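PDB 2I2X: methanol--corrinoid protein co-methyltransferase from Methanosarcina barkeri, which transfers the methyl group of methanol to the cob(I)amide cofactor carried by its partner corrinoid protein MtaC, with the help of a zinc ion. Local coordinates for residues E313-H318 with G323-C328; M70-Q75 with W329-A334; F172-L177 with K448-V453. One frame throughout, in Å; residues are numbered along the deposited sequence.

Contact 1: E313-H318 with G323-C328; sequences ESVEYH and GTTVQC. With ZN (zinc ion), chain R; K (potassium ion), chain S.
This contact belongs to a zinc site at the interface between two copies of a TIM-barrel subunit, where the loop after strand 309-311 folds back over the N-terminus of helix 325-345; this zinc is distinct from the one held by E164, C220 and C269. At the joint, T325 N donates to H318 O at 2.9 Å, so a first-turn amide of the helix holds the backbone of the zinc ligand. H318 turns its CB away from 323-328. H318 NE2 binds the zinc ion at 2.0 Å, while H318 ND1 donates to E316 OE2 at 2.7 Å, reaching the lone pair that faces away from the other oxygen. This second-shell carboxylate fixes the rotation of the ring and probably makes it a stronger donor to the metal. E320 and, from the second subunit, H318 and E320 complete the site. Toward helix 55-76, Y317 sets CG opposite its backbone N (chi1 -179°), which carries the ring past the helix start: Y317 CE1 lies 3.2 Å from T324 OG1 and 3.8 Å from V326 CG2, the ring meeting both obliquely, and its hydroxyl bonds to D68 of helix 55-76. A leucine in place of Y317 would probably leave D68 without this hydroxyl partner and T324 and V326 with less cover. V315 and T325 meet tip to tip, V315 CG2 standing 3.1 Å from T325 OG1. At the far end of the loop, E313 OE1 binds the potassium ion at 3.2 Å, together with E86 and E164. T324 occupies the N-cap position but its side chain does not cap; instead Q327 folds back, and T324 N donates to Q327 OE1 at 2.8 Å, nearly straight (166°).

Contact 2: M70-Q75 with W329-A334; sequences MERMVQ and WSETLA
R72 and E331 supply the polar half of this buried contact, a salt bridge made through a single pair of atoms. R72 NE donates to E331 OE1 at 3.0 Å. The nitrogen meets that oxygen nearly end-on, while the oxygen sits at the guanidinium edge, tilted 26° out of its plane. The guanidinium and carboxylate planes stand 74° apart, so the two groups do not pair side by side. The arginine chain leaves its helix toward the neighbour and folds at chi2 (71°) and again at chi3, which brings NE rather than the terminal nitrogens to the glutamate. R72 NH2 is used elsewhere, on the carbonyl of G322. E331 reaches out with an extended chain and is gripped from the second subunit as well: OE1 accepts from S296 OG and OE2 from the backbone N of D297 there. A buried carboxylate is thus satisfied by one charge from its own chain and two neutral donors from the other, which would probably favour its ionised form.

The apolar half is made by the next residue, M73, with S330 and A334. M73 bends at both outer torsions and lays its methyl against A334, with M73 CE 3.7 Å from A334 CB; M73 SD passes 4.4 Å from S330 CB. The serine shows its carbon to the sulfur, since S330 OG is turned back to the carbonyls of V326 and Q327 in its own helix. F78, P41 and I81 close in around the methionine.

The segment axes approach to 9.8 Å and run 43° apart in the same general direction, the packing of neighbouring outer helices of a TIM barrel, here joined over strand 40-43.

Contact 3: F172-L177 with K448-V453; sequences FDYAVL and KSEVKV
Y174 lays one face of its ring over a methyl of V451, a CH-pi contact in which V451 CG2 stands 3.9 Å from the ring centroid and 23° off the normal. The methyl sits toward the rim, so its closest ring atoms are on the inner half of the tyrosine: Y174 CD1 is 3.7 Å from V451 CG2. With CG turned opposite the backbone N (chi1 174°), the tyrosine projects from its helix into the end of helix 436-450, and the face and the hydroxyl are used by consecutive residues, V451 and E450.

The phenol end meets E450 near the plane of the ring. Y174 OH donates to E450 OE1 at 2.4 Å, a distance so short that its exact value is doubtful. The carboxylate plane is turned 69° from the ring, and the two side chains cross at about a right angle. E450 OE2 carries a salt bridge to K446 one turn earlier on its helix, so each oxygen of the carboxylate has its own mate: a neutral hydroxyl for one, a lysine for the other. The glutamate thus links the tyrosine to the lysine across the last turn of helix 436-450.

V451 is where the chain leaves helical geometry, which places its methyl beside the ring just after the final helical residue, E450. In the turn that follows, K452 NZ folds back to donate to S449 O at 3.1 Å.

Helix 169-176 has helix 436-450 against Y174, while F172 packs on helices 181-210 and 220-230, V176 touches I229 of the latter, and D173 makes a weak hydrogen bond to the cobamide.

In the fold
Contacts 1 and 2 share helix 325-345 and lie side by side, their centres 11 Å apart: contact 1 holds the start of the helix, contact 2 the turns just after it, and Q327 packs on R72 where they meet. Both also touch the second subunit. Contact 2 is fully buried and combines a salt bridge with a separate methionine-alanine contact; contact 1, partly buried, joins its segments by a backbone bond and side-chain packing beside a zinc ligand. Contact 3 lies about 44 Å from contact 2, centre to centre, on the opposite side of the chain's centre. Like contact 1 it is only partly buried; it rests on a single aromatic side chain and ties the C-terminal helix to a helix that borders the cobamide.

Contact 1: E313-H318 with G323-C328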
ATOM      1  N   GLU A 313      -1.384  -4.241   9.817  1.00  9.03           N
ATOM      2  CA  GLU A 313      -2.176  -5.463  10.039  1.00  9.59           C
ATOM      3  C   GLU A 313      -1.564  -6.653   9.327  1.00 10.88           C
ATOM      4  O   GLU A 313      -1.129  -7.609   9.957  1.00 11.72           O
ATOM      5  CB  GLU A 313      -3.647  -5.266   9.655  1.00  8.84           C
ATOM      6  CG  GLU A 313      -4.512  -6.523   9.688  1.00 11.55           C
ATOM      7  CD  GLU A 313      -4.536  -7.237  11.050  1.00 14.72           C
ATOM      8  OE1 GLU A 313      -5.002  -8.402  11.074  1.00 13.93           O
ATOM      9  OE2 GLU A 313      -4.108  -6.655  12.086  1.00 13.82           O
ATOM     10  N   SER A 314      -1.513  -6.581   8.003  1.00 11.87           N
ATOM     11  CA  SER A 314      -0.912  -7.626   7.208  1.00 11.86           C
ATOM     12  C   SER A 314      -0.910  -7.280   5.720  1.00 11.34           C
ATOM     13  O   SER A 314      -1.808  -6.592   5.222  1.00 12.15           O
ATOM     14  CB  SER A 314      -1.666  -8.929   7.398  1.00 11.28           C
ATOM     15  OG  SER A 314      -0.829  -9.978   6.952  1.00 13.24           O
ATOM     16  N   VAL A 315       0.091  -7.786   5.017  1.00 10.58           N
ATOM     17  CA  VAL A 315       0.163  -7.683   3.579  1.00  9.78           C
ATOM     18  C   VAL A 315       1.035  -8.842   3.101  1.00 10.22           C
ATOM     19  O   VAL A 315       1.982  -9.247   3.802  1.00  9.74           O
ATOM     20  CB  VAL A 315       0.798  -6.332   3.162  1.00 10.25           C
ATOM     21  CG1 VAL A 315       2.291  -6.239   3.634  1.00  7.87           C
ATOM     22  CG2 VAL A 315       0.635  -6.058   1.637  1.00  8.47           C
ATOM     23  N   GLU A 316       0.726  -9.376   1.919  1.00 10.41           N
ATOM     24  CA  GLU A 316       1.590 -10.383   1.307  1.00 10.98           C
ATOM     25  C   GLU A 316       2.932  -9.787   0.923  1.00 10.99           C
ATOM     26  O   GLU A 316       2.994  -8.686   0.409  1.00 11.34           O
ATOM     27  CB  GLU A 316       0.959 -11.004   0.065  1.00 10.76           C
ATOM     28  CG  GLU A 316       1.841 -12.109  -0.501  1.00 10.81           C
ATOM     29  CD  GLU A 316       1.304 -12.680  -1.755  1.00 12.12           C
ATOM     30  OE1 GLU A 316       0.855 -13.851  -1.700  1.00  9.76           O
ATOM     31  OE2 GLU A 316       1.306 -11.944  -2.790  1.00 13.68           O
ATOM     32  N   TYR A 317       4.003 -10.520   1.169  1.00 11.12           N
ATOM     33  CA  TYR A 317       5.296 -10.077   0.723  1.00 11.93           C
ATOM     34  C   TYR A 317       5.422 -10.231  -0.805  1.00 11.78           C
ATOM     35  O   TYR A 317       5.530 -11.363  -1.307  1.00 13.20           O
ATOM     36  CB  TYR A 317       6.397 -10.856   1.437  1.00 12.06           C
ATOM     37  CG  TYR A 317       7.784 -10.432   1.054  1.00 11.72           C
ATOM     38  CD1 TYR A 317       8.217  -9.116   1.269  1.00 12.11           C
ATOM     39  CD2 TYR A 317       8.681 -11.346   0.490  1.00 12.25           C
ATOM     40  CE1 TYR A 317       9.517  -8.705   0.922  1.00 11.08           C
ATOM     41  CE2 TYR A 317      10.010 -10.953   0.146  1.00 12.78           C
ATOM     42  CZ  TYR A 317      10.407  -9.625   0.369  1.00 12.88           C
ATOM     43  OH  TYR A 317      11.676  -9.224   0.028  1.00 12.76           O
ATOM     44  N   HIS A 318       5.380  -9.118  -1.537  1.00 10.05           N
ATOM     45  CA  HIS A 318       5.609  -9.144  -2.979  1.00  9.14           C
ATOM     46  C   HIS A 318       6.077  -7.790  -3.521  1.00  8.74           C
ATOM     47  O   HIS A 318       6.168  -6.813  -2.760  1.00  8.66           O
ATOM     48  CB  HIS A 318       4.394  -9.718  -3.752  1.00  9.29           C
ATOM     49  CG  HIS A 318       3.158  -8.862  -3.725  1.00  9.04           C
ATOM     50  ND1 HIS A 318       1.956  -9.316  -3.218  1.00  6.37           N
ATOM     51  CD2 HIS A 318       2.924  -7.600  -4.176  1.00  7.74           C
ATOM     52  CE1 HIS A 318       1.040  -8.370  -3.346  1.00  5.49           C
ATOM     53  NE2 HIS A 318       1.604  -7.315  -3.914  1.00  7.02           N
ATOM     54  N   GLY A 323       9.054  -0.667  -4.463  1.00  7.56           N
ATOM     55  CA  GLY A 323       9.860  -1.570  -3.700  1.00  7.53           C
ATOM     56  C   GLY A 323       9.002  -2.680  -3.142  1.00  7.79           C
ATOM     57  O   GLY A 323       7.910  -3.018  -3.645  1.00  7.57           O
ATOM     58  N   THR A 324       9.520  -3.306  -2.121  1.00  8.06           N
ATOM     59  CA  THR A 324       8.823  -4.465  -1.631  1.00  9.14           C
ATOM     60  C   THR A 324       7.683  -4.014  -0.710  1.00  8.47           C
ATOM     61  O   THR A 324       7.736  -3.014  -0.024  1.00  8.76           O
ATOM     62  CB  THR A 324       9.813  -5.434  -1.027  1.00  9.15           C
ATOM     63  OG1 THR A 324       9.634  -6.709  -1.636  1.00 13.59           O
ATOM     64  CG2 THR A 324       9.703  -5.487   0.418  1.00  6.85           C
ATOM     65  N   THR A 325       6.610  -4.732  -0.785  1.00  8.65           N
ATOM     66  CA  THR A 325       5.416  -4.432  -0.044  1.00  8.28           C
ATOM     67  C   THR A 325       5.638  -4.038   1.434  1.00  7.97           C
ATOM     68  O   THR A 325       5.000  -3.088   1.942  1.00  8.46           O
ATOM     69  CB  THR A 325       4.542  -5.655  -0.184  1.00  8.46           C
ATOM     70  OG1 THR A 325       3.200  -5.289   0.027  1.00 12.83           O
ATOM     71  CG2 THR A 325       4.974  -6.743   0.737  1.00  5.33           C
ATOM     72  N   VAL A 326       6.575  -4.715   2.104  1.00  6.55           N
ATOM     73  CA  VAL A 326       6.899  -4.418   3.495  1.00  5.75           C
ATOM     74  C   VAL A 326       7.610  -3.102   3.623  1.00  5.97           C
ATOM     75  O   VAL A 326       7.528  -2.418   4.666  1.00  5.36           O
ATOM     76  CB  VAL A 326       7.735  -5.572   4.209  1.00  7.03           C
ATOM     77  CG1 VAL A 326       6.861  -6.857   4.426  1.00  5.09           C
ATOM     78  CG2 VAL A 326       9.055  -5.891   3.484  1.00  2.39           C
ATOM     79  N   GLN A 327       8.309  -2.726   2.555  1.00  6.10           N
ATOM     80  CA  GLN A 327       8.937  -1.413   2.499  1.00  5.60           C
ATOM     81  C   GLN A 327       7.943  -0.303   2.275  1.00  5.09           C
ATOM     82  O   GLN A 327       7.994   0.695   2.961  1.00  5.43           O
ATOM     83  CB  GLN A 327      10.028  -1.381   1.441  1.00  6.61           C
ATOM     84  CG  GLN A 327      11.228  -2.224   1.799  1.00  6.06           C
ATOM     85  CD  GLN A 327      12.155  -2.384   0.619  1.00  7.99           C
ATOM     86  OE1 GLN A 327      11.694  -2.439  -0.529  1.00  6.41           O
ATOM     87  NE2 GLN A 327      13.469  -2.485   0.891  1.00  4.35           N
ATOM     88  N   CYS A 328       7.029  -0.451   1.334  1.00  4.59           N
ATOM     89  CA  CYS A 328       6.080   0.628   1.091  1.00  5.26           C
ATOM     90  C   CYS A 328       5.268   0.913   2.356  1.00  5.74           C
ATOM     91  O   CYS A 328       5.169   2.057   2.778  1.00  5.37           O
ATOM     92  CB  CYS A 328       5.126   0.269  -0.042  1.00  5.62           C
ATOM     93  SG  CYS A 328       5.918  -0.387  -1.512  1.00  6.17           S
TER
HETATM   94 ZN    ZN R 524       0.623  -5.611  -4.214  1.00  9.01          ZN
HETATM   95  K     K S 511      -3.896 -10.941  12.591  0.70 23.46           K

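Contact 2: M70-Q75 with W329-A334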
ATOM      1  N   MET A  70      14.420  -3.330   7.492  1.00  9.20           N
ATOM      2  CA  MET A  70      15.478  -2.596   8.198  1.00  9.81           C
ATOM      3  C   MET A  70      16.177  -1.606   7.219  1.00  9.69           C
ATOM      4  O   MET A  70      16.452  -0.458   7.551  1.00  9.14           O
ATOM      5  CB  MET A  70      16.497  -3.542   8.863  1.00  9.58           C
ATOM      6  CG  MET A  70      15.924  -4.528   9.931  1.00 10.08           C
ATOM      7  SD  MET A  70      15.028  -3.718  11.291  1.00 10.87           S
ATOM      8  CE  MET A  70      16.253  -2.631  12.034  1.00  8.54           C
ATOM      9  N   GLU A  71      16.427  -2.072   6.007  1.00  9.43           N
ATOM     10  CA  GLU A  71      17.087  -1.281   5.006  1.00 10.04           C
ATOM     11  C   GLU A  71      16.261  -0.010   4.769  1.00  9.50           C
ATOM     12  O   GLU A  71      16.781   1.097   4.865  1.00  9.80           O
ATOM     13  CB  GLU A  71      17.300  -2.125   3.728  1.00 10.38           C
ATOM     14  CG  GLU A  71      18.085  -1.442   2.599  1.00 12.16           C
ATOM     15  CD  GLU A  71      19.511  -1.010   2.988  1.00 14.93           C
ATOM     16  OE1 GLU A  71      20.088  -1.563   3.969  1.00 12.33           O
ATOM     17  OE2 GLU A  71      20.040  -0.100   2.286  1.00 15.86           O
ATOM     18  N   ARG A  72      14.959  -0.158   4.550  1.00  8.64           N
ATOM     19  CA  ARG A  72      14.151   1.009   4.302  1.00  7.64           C
ATOM     20  C   ARG A  72      14.175   2.006   5.446  1.00  7.28           C
ATOM     21  O   ARG A  72      14.274   3.205   5.218  1.00  7.39           O
ATOM     22  CB  ARG A  72      12.702   0.651   3.989  1.00  7.45           C
ATOM     23  CG  ARG A  72      11.965   1.906   3.500  1.00  8.09           C
ATOM     24  CD  ARG A  72      12.462   2.299   2.057  1.00  9.65           C
ATOM     25  NE  ARG A  72      11.248   2.523   1.325  1.00 11.91           N
ATOM     26  CZ  ARG A  72      10.893   1.942   0.201  1.00 11.89           C
ATOM     27  NH1 ARG A  72      11.709   1.163  -0.464  1.00 12.42           N
ATOM     28  NH2 ARG A  72       9.704   2.217  -0.281  1.00 14.74           N
ATOM     29  N   MET A  73      14.054   1.514   6.674  1.00  6.91           N
ATOM     30  CA  MET A  73      13.975   2.387   7.829  1.00  6.54           C
ATOM     31  C   MET A  73      15.213   3.269   7.901  1.00  6.82           C
ATOM     32  O   MET A  73      15.092   4.462   8.170  1.00  7.15           O
ATOM     33  CB  MET A  73      13.800   1.592   9.125  1.00  6.78           C
ATOM     34  CG  MET A  73      12.448   0.870   9.294  1.00  6.83           C
ATOM     35  SD  MET A  73      11.005   1.908   8.956  1.00  9.65           S
ATOM     36  CE  MET A  73      10.799   2.498  10.563  1.00 11.11           C
ATOM     37  N   VAL A  74      16.392   2.709   7.636  1.00  6.39           N
ATOM     38  CA  VAL A  74      17.616   3.485   7.797  1.00  6.49           C
ATOM     39  C   VAL A  74      17.807   4.426   6.595  1.00  6.79           C
ATOM     40  O   VAL A  74      18.373   5.502   6.734  1.00  6.33           O
ATOM     41  CB  VAL A  74      18.897   2.606   8.120  1.00  6.46           C
ATOM     42  CG1 VAL A  74      18.676   1.747   9.417  1.00  7.16           C
ATOM     43  CG2 VAL A  74      19.272   1.723   6.958  1.00  4.20           C
ATOM     44  N   GLN A  75      17.292   4.026   5.435  1.00  6.97           N
ATOM     45  CA  GLN A  75      17.367   4.861   4.245  1.00  6.90           C
ATOM     46  C   GLN A  75      16.497   6.101   4.365  1.00  7.13           C
ATOM     47  O   GLN A  75      16.768   7.098   3.710  1.00  8.74           O
ATOM     48  CB  GLN A  75      16.984   4.081   2.988  1.00  6.46           C
ATOM     49  CG  GLN A  75      18.026   3.059   2.534  1.00  7.38           C
ATOM     50  CD  GLN A  75      19.286   3.657   1.882  1.00  8.87           C
ATOM     51  OE1 GLN A  75      19.505   4.867   1.873  1.00  9.43           O
ATOM     52  NE2 GLN A  75      20.131   2.782   1.354  1.00  8.99           N
ATOM     53  N   TRP A 329       4.708  -0.141   2.976  1.00  6.22           N
ATOM     54  CA  TRP A 329       3.833   0.051   4.119  1.00  5.31           C
ATOM     55  C   TRP A 329       4.596   0.455   5.367  1.00  5.46           C
ATOM     56  O   TRP A 329       4.076   1.262   6.141  1.00  5.82           O
ATOM     57  CB  TRP A 329       2.920  -1.136   4.357  1.00  5.26           C
ATOM     58  CG  TRP A 329       1.895  -1.297   3.287  1.00  6.07           C
ATOM     59  CD1 TRP A 329       1.974  -2.122   2.177  1.00  6.37           C
ATOM     60  CD2 TRP A 329       0.647  -0.612   3.186  1.00  4.46           C
ATOM     61  NE1 TRP A 329       0.843  -1.984   1.413  1.00  7.40           N
ATOM     62  CE2 TRP A 329       0.014  -1.068   2.006  1.00  6.06           C
ATOM     63  CE3 TRP A 329       0.014   0.350   3.963  1.00  6.24           C
ATOM     64  CZ2 TRP A 329      -1.223  -0.595   1.591  1.00  8.51           C
ATOM     65  CZ3 TRP A 329      -1.240   0.826   3.559  1.00  9.84           C
ATOM     66  CH2 TRP A 329      -1.842   0.351   2.375  1.00 10.83           C
ATOM     67  N   SER A 330       5.827  -0.021   5.546  1.00  4.83           N
ATOM     68  CA  SER A 330       6.600   0.442   6.705  1.00  5.60           C
ATOM     69  C   SER A 330       6.906   1.924   6.621  1.00  5.61           C
ATOM     70  O   SER A 330       6.852   2.633   7.633  1.00  6.11           O
ATOM     71  CB  SER A 330       7.877  -0.388   6.979  1.00  5.48           C
ATOM     72  OG  SER A 330       8.700  -0.514   5.825  1.00  6.81           O
ATOM     73  N   GLU A 331       7.217   2.403   5.420  1.00  6.24           N
ATOM     74  CA  GLU A 331       7.488   3.833   5.220  1.00  6.51           C
ATOM     75  C   GLU A 331       6.264   4.712   5.581  1.00  6.36           C
ATOM     76  O   GLU A 331       6.414   5.701   6.308  1.00  7.73           O
ATOM     77  CB  GLU A 331       8.049   4.124   3.805  1.00  6.52           C
ATOM     78  CG  GLU A 331       8.165   5.657   3.436  1.00  7.49           C
ATOM     79  CD  GLU A 331       9.119   5.979   2.287  1.00  8.01           C
ATOM     80  OE1 GLU A 331      10.041   5.174   2.015  1.00 10.30           O
ATOM     81  OE2 GLU A 331       8.958   7.050   1.646  1.00  8.22           O
ATOM     82  N   THR A 332       5.070   4.342   5.114  1.00  5.58           N
ATOM     83  CA  THR A 332       3.840   5.052   5.492  1.00  5.11           C
ATOM     84  C   THR A 332       3.600   5.006   7.033  1.00  5.98           C
ATOM     85  O   THR A 332       3.340   6.038   7.673  1.00  6.07           O
ATOM     86  CB  THR A 332       2.630   4.499   4.710  1.00  4.73           C
ATOM     87  OG1 THR A 332       2.964   4.342   3.315  1.00  5.16           O
ATOM     88  CG2 THR A 332       1.471   5.410   4.826  1.00  3.24           C
ATOM     89  N   LEU A 333       3.717   3.823   7.635  1.00  5.60           N
ATOM     90  CA  LEU A 333       3.565   3.714   9.073  1.00  5.74           C
ATOM     91  C   LEU A 333       4.546   4.620   9.793  1.00  6.25           C
ATOM     92  O   LEU A 333       4.160   5.410  10.672  1.00  6.98           O
ATOM     93  CB  LEU A 333       3.781   2.266   9.564  1.00  5.60           C
ATOM     94  CG  LEU A 333       2.802   1.200   9.097  1.00  3.48           C
ATOM     95  CD1 LEU A 333       3.338  -0.125   9.378  1.00  2.60           C
ATOM     96  CD2 LEU A 333       1.399   1.380   9.712  1.00  5.08           C
ATOM     97  N   ALA A 334       5.815   4.531   9.413  1.00  5.88           N
ATOM     98  CA  ALA A 334       6.827   5.318  10.105  1.00  6.26           C
ATOM     99  C   ALA A 334       6.581   6.820   9.950  1.00  6.34           C
ATOM    100  O   ALA A 334       6.860   7.603  10.864  1.00  6.60           O
ATOM    101  CB  ALA A 334       8.213   4.948   9.640  1.00  5.67           C
TER

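Contact 3: F172-L177 with K448-V453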
ATOM      1  N   PHE A 172     -19.792 -17.867  19.165  1.00 12.89           N
ATOM      2  CA  PHE A 172     -19.842 -16.575  18.471  1.00 12.73           C
ATOM      3  C   PHE A 172     -20.266 -16.721  17.003  1.00 12.93           C
ATOM      4  O   PHE A 172     -21.137 -15.980  16.526  1.00 13.12           O
ATOM      5  CB  PHE A 172     -18.502 -15.806  18.546  1.00 12.94           C
ATOM      6  CG  PHE A 172     -18.424 -14.665  17.559  1.00 11.92           C
ATOM      7  CD1 PHE A 172     -18.898 -13.403  17.905  1.00 10.13           C
ATOM      8  CD2 PHE A 172     -17.969 -14.884  16.256  1.00 11.31           C
ATOM      9  CE1 PHE A 172     -18.893 -12.373  17.010  1.00  7.73           C
ATOM     10  CE2 PHE A 172     -17.972 -13.851  15.330  1.00 11.84           C
ATOM     11  CZ  PHE A 172     -18.431 -12.587  15.716  1.00 10.84           C
ATOM     12  N   ASP A 173     -19.642 -17.656  16.287  1.00 13.27           N
ATOM     13  CA  ASP A 173     -19.921 -17.840  14.854  1.00 14.06           C
ATOM     14  C   ASP A 173     -21.375 -18.168  14.581  1.00 14.44           C
ATOM     15  O   ASP A 173     -21.949 -17.688  13.590  1.00 14.66           O
ATOM     16  CB  ASP A 173     -19.059 -18.942  14.275  1.00 14.32           C
ATOM     17  CG  ASP A 173     -17.631 -18.503  14.021  1.00 17.18           C
ATOM     18  OD1 ASP A 173     -17.348 -17.282  13.893  1.00 17.83           O
ATOM     19  OD2 ASP A 173     -16.777 -19.411  13.937  1.00 20.77           O
ATOM     20  N   TYR A 174     -21.946 -19.016  15.450  1.00 14.33           N
ATOM     21  CA  TYR A 174     -23.367 -19.311  15.465  1.00 14.31           C
ATOM     22  C   TYR A 174     -24.196 -18.069  15.813  1.00 13.91           C
ATOM     23  O   TYR A 174     -25.079 -17.698  15.048  1.00 14.52           O
ATOM     24  CB  TYR A 174     -23.666 -20.492  16.420  1.00 15.41           C
ATOM     25  CG  TYR A 174     -25.141 -20.784  16.620  1.00 16.04           C
ATOM     26  CD1 TYR A 174     -25.821 -20.250  17.719  1.00 16.22           C
ATOM     27  CD2 TYR A 174     -25.860 -21.578  15.703  1.00 16.65           C
ATOM     28  CE1 TYR A 174     -27.178 -20.499  17.916  1.00 18.94           C
ATOM     29  CE2 TYR A 174     -27.233 -21.851  15.890  1.00 17.34           C
ATOM     30  CZ  TYR A 174     -27.885 -21.302  17.008  1.00 20.24           C
ATOM     31  OH  TYR A 174     -29.235 -21.531  17.255  1.00 18.50           O
ATOM     32  N   ALA A 175     -23.911 -17.429  16.950  1.00 13.16           N
ATOM     33  CA  ALA A 175     -24.652 -16.237  17.401  1.00 12.26           C
ATOM     34  C   ALA A 175     -24.636 -15.044  16.427  1.00 12.37           C
ATOM     35  O   ALA A 175     -25.673 -14.390  16.235  1.00 12.08           O
ATOM     36  CB  ALA A 175     -24.154 -15.797  18.760  1.00 12.37           C
ATOM     37  N   VAL A 176     -23.472 -14.751  15.827  1.00 11.58           N
ATOM     38  CA  VAL A 176     -23.353 -13.563  14.981  1.00 11.04           C
ATOM     39  C   VAL A 176     -24.190 -13.621  13.695  1.00 12.29           C
ATOM     40  O   VAL A 176     -24.558 -12.595  13.150  1.00 12.05           O
ATOM     41  CB  VAL A 176     -21.870 -13.172  14.689  1.00 10.47           C
ATOM     42  CG1 VAL A 176     -21.259 -14.000  13.570  1.00  6.09           C
ATOM     43  CG2 VAL A 176     -21.787 -11.699  14.409  1.00  7.49           C
ATOM     44  N   LEU A 177     -24.487 -14.821  13.217  1.00 13.67           N
ATOM     45  CA  LEU A 177     -25.345 -14.963  12.040  1.00 14.79           C
ATOM     46  C   LEU A 177     -26.833 -14.815  12.387  1.00 14.81           C
ATOM     47  O   LEU A 177     -27.668 -14.844  11.495  1.00 14.77           O
ATOM     48  CB  LEU A 177     -25.092 -16.309  11.354  1.00 14.86           C
ATOM     49  CG  LEU A 177     -24.020 -16.466  10.259  1.00 16.93           C
ATOM     50  CD1 LEU A 177     -23.162 -15.233  10.003  1.00 18.15           C
ATOM     51  CD2 LEU A 177     -23.142 -17.675  10.503  1.00 19.07           C
ATOM     52  N   LYS A 448     -25.408 -25.992  24.210  1.00 19.83           N
ATOM     53  CA  LYS A 448     -25.258 -27.440  24.082  1.00 21.81           C
ATOM     54  C   LYS A 448     -26.262 -28.004  23.071  1.00 22.47           C
ATOM     55  O   LYS A 448     -25.919 -28.789  22.198  1.00 22.81           O
ATOM     56  CB  LYS A 448     -25.458 -28.103  25.414  1.00 22.18           C
ATOM     57  CG  LYS A 448     -24.189 -28.337  26.195  1.00 25.26           C
ATOM     58  CD  LYS A 448     -24.575 -28.830  27.592  1.00 31.36           C
ATOM     59  CE  LYS A 448     -23.983 -30.203  27.906  1.00 34.00           C
ATOM     60  NZ  LYS A 448     -23.530 -30.240  29.340  1.00 37.30           N
ATOM     61  N   SER A 449     -27.503 -27.560  23.173  1.00 23.54           N
ATOM     62  CA  SER A 449     -28.560 -28.040  22.314  1.00 24.29           C
ATOM     63  C   SER A 449     -28.457 -27.417  20.909  1.00 24.99           C
ATOM     64  O   SER A 449     -28.553 -28.129  19.904  1.00 25.46           O
ATOM     65  CB  SER A 449     -29.917 -27.768  22.986  1.00 24.08           C
ATOM     66  OG  SER A 449     -30.990 -27.886  22.077  1.00 24.87           O
ATOM     67  N   GLU A 450     -28.225 -26.106  20.832  1.00 25.49           N
ATOM     68  CA  GLU A 450     -28.225 -25.402  19.532  1.00 25.51           C
ATOM     69  C   GLU A 450     -26.961 -25.507  18.692  1.00 25.04           C
ATOM     70  O   GLU A 450     -27.032 -25.362  17.481  1.00 25.42           O
ATOM     71  CB  GLU A 450     -28.631 -23.942  19.689  1.00 25.85           C
ATOM     72  CG  GLU A 450     -30.030 -23.788  20.285  1.00 27.62           C
ATOM     73  CD  GLU A 450     -30.565 -22.379  20.191  1.00 31.56           C
ATOM     74  OE1 GLU A 450     -29.931 -21.511  19.523  1.00 32.88           O
ATOM     75  OE2 GLU A 450     -31.635 -22.139  20.792  1.00 33.40           O
ATOM     76  N   VAL A 451     -25.817 -25.767  19.318  1.00 24.29           N
ATOM     77  CA  VAL A 451     -24.545 -25.720  18.606  1.00 23.35           C
ATOM     78  C   VAL A 451     -23.780 -27.007  18.798  1.00 23.35           C
ATOM     79  O   VAL A 451     -23.082 -27.160  19.793  1.00 23.46           O
ATOM     80  CB  VAL A 451     -23.662 -24.579  19.137  1.00 23.23           C
ATOM     81  CG1 VAL A 451     -22.390 -24.417  18.266  1.00 22.97           C
ATOM     82  CG2 VAL A 451     -24.448 -23.291  19.238  1.00 21.79           C
ATOM     83  N   LYS A 452     -23.875 -27.927  17.849  1.00 23.48           N
ATOM     84  CA  LYS A 452     -23.320 -29.271  18.073  1.00 24.29           C
ATOM     85  C   LYS A 452     -21.812 -29.342  18.276  1.00 23.48           C
ATOM     86  O   LYS A 452     -21.343 -30.246  18.961  1.00 23.65           O
ATOM     87  CB  LYS A 452     -23.785 -30.279  17.007  1.00 24.69           C
ATOM     88  CG  LYS A 452     -25.250 -30.738  17.224  1.00 29.75           C
ATOM     89  CD  LYS A 452     -25.397 -31.564  18.530  1.00 35.26           C
ATOM     90  CE  LYS A 452     -26.851 -31.907  18.868  1.00 37.58           C
ATOM     91  NZ  LYS A 452     -27.366 -31.019  19.951  1.00 38.12           N
ATOM     92  N   VAL A 453     -21.067 -28.396  17.699  1.00 22.75           N
ATOM     93  CA  VAL A 453     -19.609 -28.359  17.829  1.00 22.15           C
ATOM     94  C   VAL A 453     -19.134 -27.820  19.181  1.00 22.14           C
ATOM     95  O   VAL A 453     -17.937 -27.882  19.459  1.00 22.85           O
ATOM     96  CB  VAL A 453     -18.891 -27.561  16.668  1.00 22.60           C
ATOM     97  CG1 VAL A 453     -19.004 -28.288  15.302  1.00 20.67           C
ATOM     98  CG2 VAL A 453     -19.406 -26.129  16.563  1.00 21.28           C
TER